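Local coordinates for tubulin-like protein CetZ (Methanosaeta thermophila, PDB 3ZID) that binds GTP and probably hydrolyses it as a tubulin/FtsZ-family cytoskeletal protein that is probably involved in controlling archaeal cell shape, at residues 265-277 and 289-302. Sequence-based numbering, arbitrary orientation.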
ATOM      1  N   VAL A 265     -12.996   8.206  10.172  1.00 32.18           N
ATOM      2  CA  VAL A 265     -14.084   7.299  10.505  1.00 34.78           C
ATOM      3  C   VAL A 265     -15.284   8.028  11.138  1.00 42.81           C
ATOM      4  O   VAL A 265     -16.443   7.703  10.857  1.00 44.86           O
ATOM      5  CB  VAL A 265     -13.588   6.137  11.434  1.00 30.57           C
ATOM      6  CG1 VAL A 265     -14.742   5.283  11.889  1.00 25.93           C
ATOM      7  CG2 VAL A 265     -12.579   5.280  10.703  1.00 31.16           C
ATOM      8  N   ASP A 266     -15.019   9.015  11.984  1.00 40.45           N
ATOM      9  CA  ASP A 266     -16.117   9.745  12.611  1.00 49.75           C
ATOM     10  C   ASP A 266     -16.971  10.463  11.566  1.00 52.41           C
ATOM     11  O   ASP A 266     -18.154  10.698  11.786  1.00 59.43           O
ATOM     12  CB  ASP A 266     -15.612  10.736  13.662  1.00 55.88           C
ATOM     13  CG  ASP A 266     -14.975  10.051  14.856  1.00 61.98           C
ATOM     14  OD1 ASP A 266     -15.256   8.854  15.090  1.00 61.16           O
ATOM     15  OD2 ASP A 266     -14.194  10.722  15.564  1.00 68.56           O
ATOM     16  N   ALA A 267     -16.368  10.796  10.426  1.00 40.06           N
ATOM     17  CA  ALA A 267     -17.087  11.475   9.351  1.00 42.33           C
ATOM     18  C   ALA A 267     -17.869  10.506   8.465  1.00 43.96           C
ATOM     19  O   ALA A 267     -18.550  10.922   7.535  1.00 55.53           O
ATOM     20  CB  ALA A 267     -16.128  12.297   8.508  1.00 37.24           C
ATOM     21  N   GLY A 268     -17.761   9.216   8.753  1.00 35.50           N
ATOM     22  CA  GLY A 268     -18.442   8.195   7.974  1.00 41.00           C
ATOM     23  C   GLY A 268     -17.779   7.807   6.652  1.00 42.59           C
ATOM     24  O   GLY A 268     -18.447   7.293   5.753  1.00 39.69           O
ATOM     25  N   GLU A 269     -16.466   8.006   6.551  1.00 44.73           N
ATOM     26  CA  GLU A 269     -15.713   7.651   5.341  1.00 38.90           C
ATOM     27  C   GLU A 269     -15.476   6.144   5.175  1.00 36.50           C
ATOM     28  O   GLU A 269     -15.104   5.687   4.093  1.00 41.48           O
ATOM     29  CB  GLU A 269     -14.390   8.406   5.301  1.00 36.96           C
ATOM     30  CG  GLU A 269     -14.591   9.920   5.271  1.00 44.30           C
ATOM     31  CD  GLU A 269     -13.297  10.694   5.116  1.00 47.34           C
ATOM     32  OE1 GLU A 269     -12.201  10.108   5.302  1.00 42.89           O
ATOM     33  OE2 GLU A 269     -13.379  11.898   4.804  1.00 52.67           O
ATOM     34  N   ALA A 270     -15.663   5.384   6.247  1.00 27.07           N
ATOM     35  CA  ALA A 270     -15.498   3.933   6.202  1.00 28.53           C
ATOM     36  C   ALA A 270     -16.855   3.254   6.132  1.00 29.76           C
ATOM     37  O   ALA A 270     -17.707   3.490   6.983  1.00 32.37           O
ATOM     38  CB  ALA A 270     -14.717   3.430   7.432  1.00 24.16           C
ATOM     39  N   GLY A 271     -17.060   2.433   5.102  1.00 27.07           N
ATOM     40  CA  GLY A 271     -18.301   1.683   4.948  1.00 27.69           C
ATOM     41  C   GLY A 271     -18.319   0.322   5.627  1.00 27.44           C
ATOM     42  O   GLY A 271     -19.351  -0.102   6.140  1.00 29.49           O
ATOM     43  N   ARG A 272     -17.180  -0.368   5.601  1.00 29.40           N
ATOM     44  CA  ARG A 272     -17.033  -1.690   6.211  1.00 29.29           C
ATOM     45  C   ARG A 272     -15.742  -1.777   7.001  1.00 25.37           C
ATOM     46  O   ARG A 272     -14.763  -1.091   6.691  1.00 22.66           O
ATOM     47  CB  ARG A 272     -17.061  -2.806   5.160  1.00 31.28           C
ATOM     48  CG  ARG A 272     -18.387  -2.920   4.430  1.00 41.98           C
ATOM     49  CD  ARG A 272     -18.308  -3.800   3.195  1.00 47.03           C
ATOM     50  NE  ARG A 272     -19.530  -3.677   2.402  1.00 54.59           N
ATOM     51  CZ  ARG A 272     -19.834  -4.423   1.347  1.00 55.55           C
ATOM     52  NH1 ARG A 272     -19.009  -5.374   0.933  1.00 51.34           N
ATOM     53  NH2 ARG A 272     -20.975  -4.215   0.704  1.00 61.90           N
ATOM     54  N   ALA A 273     -15.746  -2.624   8.029  1.00 22.88           N
ATOM     55  CA  ALA A 273     -14.539  -2.865   8.811  1.00 21.76           C
ATOM     56  C   ALA A 273     -14.473  -4.292   9.381  1.00 26.23           C
ATOM     57  O   ALA A 273     -15.493  -4.953   9.581  1.00 24.78           O
ATOM     58  CB  ALA A 273     -14.411  -1.841   9.927  1.00 19.82           C
ATOM     59  N   MET A 274     -13.249  -4.770   9.571  1.00 25.19           N
ATOM     60  CA  MET A 274     -12.980  -5.986  10.320  1.00 15.96           C
ATOM     61  C   MET A 274     -12.096  -5.560  11.497  1.00 21.08           C
ATOM     62  O   MET A 274     -11.043  -4.954  11.304  1.00 20.31           O
ATOM     63  CB  MET A 274     -12.264  -7.027   9.453  1.00 20.91           C
ATOM     64  CG  MET A 274     -12.037  -8.390  10.144  1.00 30.35           C
ATOM     65  SD  MET A 274     -11.308  -9.610   9.017  1.00 40.66           S
ATOM     66  CE  MET A 274      -9.733  -8.870   8.658  1.00 46.44           C
ATOM     67  N   ILE A 275     -12.564  -5.797  12.717  1.00 21.42           N
ATOM     68  CA  ILE A 275     -11.791  -5.464  13.913  1.00 19.89           C
ATOM     69  C   ILE A 275     -11.297  -6.751  14.579  1.00 24.10           C
ATOM     70  O   ILE A 275     -12.099  -7.610  14.911  1.00 20.32           O
ATOM     71  CB  ILE A 275     -12.636  -4.664  14.941  1.00 30.04           C
ATOM     72  CG1 ILE A 275     -13.336  -3.464  14.292  1.00 34.17           C
ATOM     73  CG2 ILE A 275     -11.786  -4.236  16.121  1.00 16.04           C
ATOM     74  CD1 ILE A 275     -12.420  -2.412  13.777  1.00 36.71           C
ATOM     75  N   VAL A 276      -9.988  -6.892  14.748  1.00 18.54           N
ATOM     76  CA  VAL A 276      -9.415  -8.067  15.384  1.00 19.70           C
ATOM     77  C   VAL A 276      -8.790  -7.650  16.700  1.00 22.69           C
ATOM     78  O   VAL A 276      -7.970  -6.738  16.731  1.00 16.82           O
ATOM     79  CB  VAL A 276      -8.316  -8.738  14.506  1.00 16.94           C
ATOM     80  CG1 VAL A 276      -7.775 -10.007  15.192  1.00 17.88           C
ATOM     81  CG2 VAL A 276      -8.862  -9.073  13.145  1.00 21.77           C
ATOM     82  N   ILE A 277      -9.221  -8.293  17.784  1.00 19.26           N
ATOM     83  CA  ILE A 277      -8.664  -8.062  19.113  1.00 17.93           C
ATOM     84  C   ILE A 277      -7.808  -9.254  19.504  1.00 18.61           C
ATOM     85  O   ILE A 277      -8.261 -10.402  19.463  1.00 20.79           O
ATOM     86  CB  ILE A 277      -9.758  -7.935  20.196  1.00 22.92           C
ATOM     87  CG1 ILE A 277     -10.915  -7.072  19.709  1.00 22.18           C
ATOM     88  CG2 ILE A 277      -9.155  -7.389  21.507  1.00 23.50           C
ATOM     89  CD1 ILE A 277     -10.653  -5.622  19.887  1.00 40.15           C
ATOM     90  N   ILE A 289     -16.496  -6.444  24.303  1.00 24.79           N
ATOM     91  CA  ILE A 289     -16.011  -6.248  22.933  1.00 23.27           C
ATOM     92  C   ILE A 289     -17.201  -6.098  21.990  1.00 24.19           C
ATOM     93  O   ILE A 289     -17.218  -5.227  21.123  1.00 29.16           O
ATOM     94  CB  ILE A 289     -15.122  -7.403  22.491  1.00 18.79           C
ATOM     95  CG1 ILE A 289     -13.829  -7.396  23.314  1.00 20.22           C
ATOM     96  CG2 ILE A 289     -14.829  -7.312  20.984  1.00 19.67           C
ATOM     97  CD1 ILE A 289     -13.123  -8.743  23.400  1.00 22.24           C
ATOM     98  N   THR A 290     -18.195  -6.956  22.182  1.00 24.72           N
ATOM     99  CA  THR A 290     -19.403  -6.945  21.381  1.00 22.79           C
ATOM    100  C   THR A 290     -20.124  -5.603  21.465  1.00 34.13           C
ATOM    101  O   THR A 290     -20.511  -5.033  20.433  1.00 30.49           O
ATOM    102  CB  THR A 290     -20.316  -8.109  21.771  1.00 25.95           C
ATOM    103  OG1 THR A 290     -19.617  -9.331  21.489  1.00 27.29           O
ATOM    104  CG2 THR A 290     -21.602  -8.082  20.960  1.00 32.31           C
ATOM    105  N   LYS A 291     -20.245  -5.083  22.684  1.00 24.23           N
ATOM    106  CA  LYS A 291     -20.876  -3.792  22.926  1.00 28.45           C
ATOM    107  C   LYS A 291     -20.121  -2.672  22.223  1.00 32.65           C
ATOM    108  O   LYS A 291     -20.731  -1.806  21.586  1.00 27.68           O
ATOM    109  CB  LYS A 291     -20.960  -3.508  24.429  1.00 34.05           C
ATOM    110  CG  LYS A 291     -22.033  -4.282  25.144  1.00 41.52           C
ATOM    111  CD  LYS A 291     -21.817  -4.255  26.650  1.00 53.98           C
ATOM    112  CE  LYS A 291     -22.879  -5.067  27.372  1.00 60.31           C
ATOM    113  NZ  LYS A 291     -22.487  -5.363  28.777  1.00 66.06           N
ATOM    114  N   GLU A 292     -18.791  -2.718  22.283  1.00 32.44           N
ATOM    115  CA  GLU A 292     -17.989  -1.733  21.560  1.00 36.68           C
ATOM    116  C   GLU A 292     -18.152  -1.824  20.058  1.00 34.73           C
ATOM    117  O   GLU A 292     -18.241  -0.800  19.386  1.00 41.85           O
ATOM    118  CB  GLU A 292     -16.519  -1.831  21.948  1.00 44.41           C
ATOM    119  CG  GLU A 292     -16.276  -1.487  23.408  1.00 53.83           C
ATOM    120  CD  GLU A 292     -16.760  -0.083  23.758  1.00 63.63           C
ATOM    121  OE1 GLU A 292     -16.661   0.818  22.891  1.00 67.38           O
ATOM    122  OE2 GLU A 292     -17.243   0.119  24.898  1.00 64.23           O
ATOM    123  N   ILE A 293     -18.234  -3.038  19.530  1.00 38.27           N
ATOM    124  CA  ILE A 293     -18.399  -3.213  18.092  1.00 43.56           C
ATOM    125  C   ILE A 293     -19.760  -2.650  17.678  1.00 47.30           C
ATOM    126  O   ILE A 293     -19.868  -1.905  16.688  1.00 46.24           O
ATOM    127  CB  ILE A 293     -18.284  -4.700  17.658  1.00 40.23           C
ATOM    128  CG1 ILE A 293     -16.881  -5.259  17.939  1.00 39.07           C
ATOM    129  CG2 ILE A 293     -18.648  -4.858  16.192  1.00 40.08           C
ATOM    130  CD1 ILE A 293     -15.743  -4.357  17.522  1.00 33.79           C
ATOM    131  N   GLU A 294     -20.789  -2.969  18.456  1.00 42.31           N
ATOM    132  CA  GLU A 294     -22.124  -2.431  18.196  1.00 44.92           C
ATOM    133  C   GLU A 294     -22.113  -0.906  18.061  1.00 45.91           C
ATOM    134  O   GLU A 294     -22.815  -0.350  17.216  1.00 51.65           O
ATOM    135  CB  GLU A 294     -23.108  -2.859  19.290  1.00 50.38           C
ATOM    136  CG  GLU A 294     -23.421  -4.351  19.306  1.00 56.17           C
ATOM    137  CD  GLU A 294     -24.467  -4.728  20.349  1.00 62.96           C
ATOM    138  OE1 GLU A 294     -24.753  -3.900  21.242  1.00 67.12           O
ATOM    139  OE2 GLU A 294     -25.001  -5.857  20.273  1.00 63.39           O
ATOM    140  N   SER A 295     -21.298  -0.237  18.877  1.00 45.59           N
ATOM    141  CA  SER A 295     -21.152   1.217  18.803  1.00 45.74           C
ATOM    142  C   SER A 295     -20.696   1.682  17.435  1.00 37.94           C
ATOM    143  O   SER A 295     -21.204   2.666  16.919  1.00 43.13           O
ATOM    144  CB  SER A 295     -20.153   1.720  19.844  1.00 47.50           C
ATOM    145  OG  SER A 295     -20.456   1.203  21.119  1.00 59.73           O
ATOM    146  N   LEU A 296     -19.750   0.957  16.846  1.00 43.80           N
ATOM    147  CA  LEU A 296     -19.156   1.317  15.555  1.00 39.08           C
ATOM    148  C   LEU A 296     -20.133   1.348  14.397  1.00 47.16           C
ATOM    149  O   LEU A 296     -19.893   2.027  13.395  1.00 43.24           O
ATOM    150  CB  LEU A 296     -18.021   0.368  15.190  1.00 41.41           C
ATOM    151  CG  LEU A 296     -16.820   0.361  16.118  1.00 46.65           C
ATOM    152  CD1 LEU A 296     -15.694  -0.483  15.502  1.00 43.58           C
ATOM    153  CD2 LEU A 296     -16.387   1.800  16.335  1.00 44.01           C
ATOM    154  N   THR A 297     -21.208   0.579  14.513  1.00 54.73           N
ATOM    155  CA  THR A 297     -22.200   0.506  13.449  1.00 57.17           C
ATOM    156  C   THR A 297     -22.922   1.845  13.295  1.00 56.14           C
ATOM    157  O   THR A 297     -23.681   2.049  12.346  1.00 54.61           O
ATOM    158  CB  THR A 297     -23.197  -0.640  13.677  1.00 58.40           C
ATOM    159  OG1 THR A 297     -23.791  -0.511  14.973  1.00 59.12           O
ATOM    160  CG2 THR A 297     -22.476  -1.986  13.581  1.00 61.68           C
ATOM    161  N   GLU A 298     -22.670   2.752  14.235  1.00 58.38           N
ATOM    162  CA  GLU A 298     -23.162   4.115  14.145  1.00 62.30           C
ATOM    163  C   GLU A 298     -22.425   4.839  13.031  1.00 57.66           C
ATOM    164  O   GLU A 298     -23.030   5.575  12.251  1.00 58.81           O
ATOM    165  CB  GLU A 298     -22.899   4.856  15.457  1.00 71.53           C
ATOM    166  CG  GLU A 298     -23.303   6.328  15.439  1.00 80.81           C
ATOM    167  CD  GLU A 298     -22.814   7.093  16.662  1.00 83.34           C
ATOM    168  OE1 GLU A 298     -21.712   6.778  17.159  1.00 81.99           O
ATOM    169  OE2 GLU A 298     -23.526   8.010  17.122  1.00 84.98           O
ATOM    170  N   THR A 299     -21.119   4.606  12.930  1.00 49.16           N
ATOM    171  CA  THR A 299     -20.328   5.340  11.961  1.00 50.54           C
ATOM    172  C   THR A 299     -19.872   4.449  10.814  1.00 48.80           C
ATOM    173  O   THR A 299     -19.511   4.941   9.743  1.00 44.77           O
ATOM    174  CB  THR A 299     -19.106   6.010  12.624  1.00 57.52           C
ATOM    175  OG1 THR A 299     -18.262   5.008  13.201  1.00 59.16           O
ATOM    176  CG2 THR A 299     -19.549   6.953  13.722  1.00 63.50           C
ATOM    177  N   ILE A 300     -19.878   3.139  11.055  1.00 42.65           N
ATOM    178  CA  ILE A 300     -19.434   2.151  10.071  1.00 39.98           C
ATOM    179  C   ILE A 300     -20.543   1.143   9.759  1.00 42.16           C
ATOM    180  O   ILE A 300     -20.936   0.379  10.639  1.00 43.74           O
ATOM    181  CB  ILE A 300     -18.167   1.408  10.543  1.00 33.68           C
ATOM    182  CG1 ILE A 300     -17.052   2.392  10.861  1.00 33.46           C
ATOM    183  CG2 ILE A 300     -17.724   0.388   9.498  1.00 22.96           C
ATOM    184  CD1 ILE A 300     -15.798   1.714  11.379  1.00 36.01           C
ATOM    185  N   GLY A 301     -21.008   1.107   8.515  1.00 40.26           N
ATOM    186  CA  GLY A 301     -22.078   0.202   8.115  1.00 44.34           C
ATOM    187  C   GLY A 301     -22.064  -1.272   8.525  1.00 47.13           C
ATOM    188  O   GLY A 301     -23.015  -1.761   9.132  1.00 48.06           O
ATOM    189  N   HIS A 302     -20.990  -1.979   8.198  1.00 41.07           N
ATOM    190  CA  HIS A 302     -20.854  -3.395   8.516  1.00 38.04           C
ATOM    191  C   HIS A 302     -19.531  -3.663   9.220  1.00 31.11           C
ATOM    192  O   HIS A 302     -18.473  -3.366   8.680  1.00 28.51           O
ATOM    193  CB  HIS A 302     -20.907  -4.223   7.230  1.00 51.80           C
ATOM    194  CG  HIS A 302     -22.123  -3.970   6.393  1.00 67.55           C
ATOM    195  ND1 HIS A 302     -23.395  -4.324   6.790  1.00 74.08           N
ATOM    196  CD2 HIS A 302     -22.259  -3.387   5.176  1.00 71.24           C
ATOM    197  CE1 HIS A 302     -24.261  -3.977   5.853  1.00 74.36           C
ATOM    198  NE2 HIS A 302     -23.596  -3.404   4.864  1.00 72.77           N
TER
HETATM  199  O   HOH W   1     -16.699   5.967   9.194  1.00 39.44           O
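Strand 270-277 and helix 289-296 run nearly antiparallel, their axes 11.0 Å apart at 160°, and the chain then returns at His302 to pair in parallel with Arg272. This is a beta-alpha-beta crossover, a worked example of how a helix is laid over the sheet to which its flanking strands belong, here the four-stranded mixed sheet away from the nucleotide site. Two backbone bonds start the parallel pairing: His302 N donates to Gly271 O, and Ala273 N to His302 O at 2.9 Å. Under the helix, Ile275 and Ile293 pass alongside one another, pointing opposite ways, with CD1 of Ile293 4.1 Å from CB of Ile275, whereas Leu296 meets Ile275 tip to tip. Farther along, CG2 of Ile289 packs on CG1 of Ile277. Ile300 plugs the junction between helix and strand: with CG1 set anti to its carbonyl carbon (chi1 -56°), CD1 reaches Val265 CG1 at 3.8 Å, while CG2 lies over Ala273 CB. An alanine here would remove both branches and is likely to leave a gap between Val265 and Ala273. On the sheet face bearing Arg272 and His302, these side chains run side by side, and Arg272 NH1 bonds to Thr223 O. CG of Arg272 meets the imidazole of His302 at its edge, 4.0 Å from CD2.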